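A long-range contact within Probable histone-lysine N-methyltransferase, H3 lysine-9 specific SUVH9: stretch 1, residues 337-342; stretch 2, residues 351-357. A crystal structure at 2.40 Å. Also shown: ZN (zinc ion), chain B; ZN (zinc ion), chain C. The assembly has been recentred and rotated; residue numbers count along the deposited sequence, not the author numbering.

Stretch 1, residues 337-342: IHECGS
Stretch 2 (351-357) RNRVTQK

After the strand I337-H338 the chain stays extended through E339 (phi/psi -82/160), C340 (-68/146) and G341 (-125/-161), then turns at S342 (-65/-25). Running crosswise to it overall, N352 (-99/31) and R353 (-132/45) lead through V354 (-73/-64) into a 3-10 segment, 355-357, where K357 N bonds V354 O at 3.2 Å. The nearest CA atoms across the stretches are those of E339 and N352, 5.2 Å apart. Here C340 N donates to N352 O (3.0 Å), and the N352 amide (chi1 t, chi2 29°) sends ND2 to H338 O (3.1 Å) and, weakly, to C340 SG (3.4 Å). C340 SG (chi1 m) bridges the two ZN ions, 2.4 Å from each; a thiolate suits both roles.

Buried E339 (chi1 m, chi2 t, chi3 11°) lays its carboxylate against the segment's start. E339 OE2 accepts from T355 N (2.7 Å) and T355 OG1 (2.6 Å, chi1 p). E339 OE1 accepts from Q356 N (3.3 Å) and Q356 NE2 (3.0 Å), so backbone and side-chain donors together satisfy the acid. Q356 (chi1 p, chi2 t, chi3 -113°) uses both NE2 hydrogens, on E339 OE1 and C340 O (2.9 Å), and Q356 OE1 accepts from R353 NH1 (3.0 Å). R353 starts away, but its m, t, t chain (chi4 -89°) returns to place NH2 3.0 Å from G341 O, a hydrogen bond near the guanidinium plane, while C340 C lies over one face.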

# COMPACT_ATOMS: atom_id res chain seq x y z
N ILE A 337 2.83 10.14 -18.99
CA ILE A 337 4.00 10.52 -18.21
C ILE A 337 5.26 10.52 -19.08
O ILE A 337 5.59 9.52 -19.72
CB ILE A 337 4.21 9.58 -17.01
CG1 ILE A 337 2.97 9.58 -16.11
CG2 ILE A 337 5.45 9.99 -16.23
CD1 ILE A 337 3.07 8.65 -14.92
N HIS A 338 5.96 11.65 -19.10
CA HIS A 338 7.24 11.75 -19.78
C HIS A 338 8.38 11.65 -18.77
O HIS A 338 8.69 12.62 -18.06
CB HIS A 338 7.36 13.08 -20.54
CG HIS A 338 6.32 13.26 -21.61
ND1 HIS A 338 6.53 12.88 -22.92
CD2 HIS A 338 5.08 13.78 -21.56
CE1 HIS A 338 5.45 13.16 -23.64
NE2 HIS A 338 4.56 13.71 -22.84
N GLU A 339 8.99 10.48 -18.68
CA GLU A 339 10.16 10.30 -17.83
C GLU A 339 11.40 10.79 -18.56
O GLU A 339 11.40 10.91 -19.78
CB GLU A 339 10.33 8.83 -17.42
CG GLU A 339 9.36 8.38 -16.33
CD GLU A 339 9.62 6.97 -15.85
OE1 GLU A 339 10.67 6.39 -16.19
OE2 GLU A 339 8.76 6.44 -15.11
N CYS A 340 12.46 11.08 -17.80
CA CYS A 340 13.72 11.47 -18.41
C CYS A 340 14.34 10.28 -19.14
O CYS A 340 14.19 9.14 -18.72
CB CYS A 340 14.68 11.99 -17.35
SG CYS A 340 14.08 13.45 -16.50
N GLY A 341 15.01 10.57 -20.25
CA GLY A 341 15.67 9.54 -21.03
C GLY A 341 17.15 9.83 -21.24
O GLY A 341 17.74 10.63 -20.52
N SER A 342 17.73 9.18 -22.25
CA SER A 342 19.16 9.31 -22.52
C SER A 342 19.54 10.73 -22.93
O SER A 342 20.69 11.15 -22.75
CB SER A 342 19.61 8.30 -23.58
OG SER A 342 18.87 8.46 -24.79
N ARG A 351 14.34 11.85 -9.73
CA ARG A 351 12.98 11.43 -9.37
C ARG A 351 12.09 11.19 -10.59
O ARG A 351 11.00 10.62 -10.46
CB ARG A 351 12.33 12.46 -8.45
CG ARG A 351 11.94 13.76 -9.13
CD ARG A 351 11.20 14.68 -8.17
NE ARG A 351 11.08 16.04 -8.69
CZ ARG A 351 9.93 16.69 -8.83
NH1 ARG A 351 8.79 16.11 -8.48
NH2 ARG A 351 9.91 17.92 -9.32
N ASN A 352 12.53 11.62 -11.77
CA ASN A 352 11.72 11.44 -12.96
C ASN A 352 12.17 10.23 -13.79
O ASN A 352 12.04 10.21 -15.01
CB ASN A 352 11.71 12.71 -13.82
CG ASN A 352 10.51 12.76 -14.76
OD1 ASN A 352 9.45 12.21 -14.46
ND2 ASN A 352 10.69 13.42 -15.90
N ARG A 353 12.70 9.22 -13.10
CA ARG A 353 13.14 7.99 -13.75
C ARG A 353 12.61 6.75 -13.02
O ARG A 353 13.34 5.80 -12.80
CB ARG A 353 14.67 7.93 -13.82
CG ARG A 353 15.32 8.99 -14.71
CD ARG A 353 16.83 8.78 -14.80
NE ARG A 353 17.51 9.80 -15.59
CZ ARG A 353 17.70 9.74 -16.91
NH1 ARG A 353 17.25 8.69 -17.59
NH2 ARG A 353 18.34 10.71 -17.54
N VAL A 354 11.33 6.77 -12.66
CA VAL A 354 10.75 5.70 -11.85
C VAL A 354 10.54 4.38 -12.60
O VAL A 354 11.16 3.37 -12.26
CB VAL A 354 9.42 6.15 -11.20
CG1 VAL A 354 8.75 4.99 -10.47
CG2 VAL A 354 9.68 7.29 -10.23
N THR A 355 9.68 4.38 -13.61
CA THR A 355 9.26 3.13 -14.25
C THR A 355 10.34 2.46 -15.10
O THR A 355 10.28 1.25 -15.34
CB THR A 355 7.97 3.31 -15.10
OG1 THR A 355 8.25 4.15 -16.23
CG2 THR A 355 6.87 3.94 -14.26
N GLN A 356 11.33 3.24 -15.55
CA GLN A 356 12.42 2.69 -16.34
C GLN A 356 13.34 1.76 -15.53
O GLN A 356 14.14 1.03 -16.10
CB GLN A 356 13.23 3.82 -17.00
CG GLN A 356 13.94 4.74 -16.02
CD GLN A 356 14.42 6.03 -16.66
OE1 GLN A 356 15.63 6.27 -16.78
NE2 GLN A 356 13.48 6.88 -17.07
N LYS A 357 13.19 1.78 -14.21
CA LYS A 357 13.92 0.86 -13.32
C LYS A 357 13.43 -0.57 -13.45
O LYS A 357 14.15 -1.51 -13.13
CB LYS A 357 13.78 1.29 -11.86
CG LYS A 357 14.98 2.03 -11.28
CD LYS A 357 14.99 3.48 -11.73
CE LYS A 357 16.02 4.28 -10.95
NZ LYS A 357 16.55 5.40 -11.78
ZN ZN B . 14.61 15.10 -18.11
ZN ZN C . 15.48 14.09 -14.66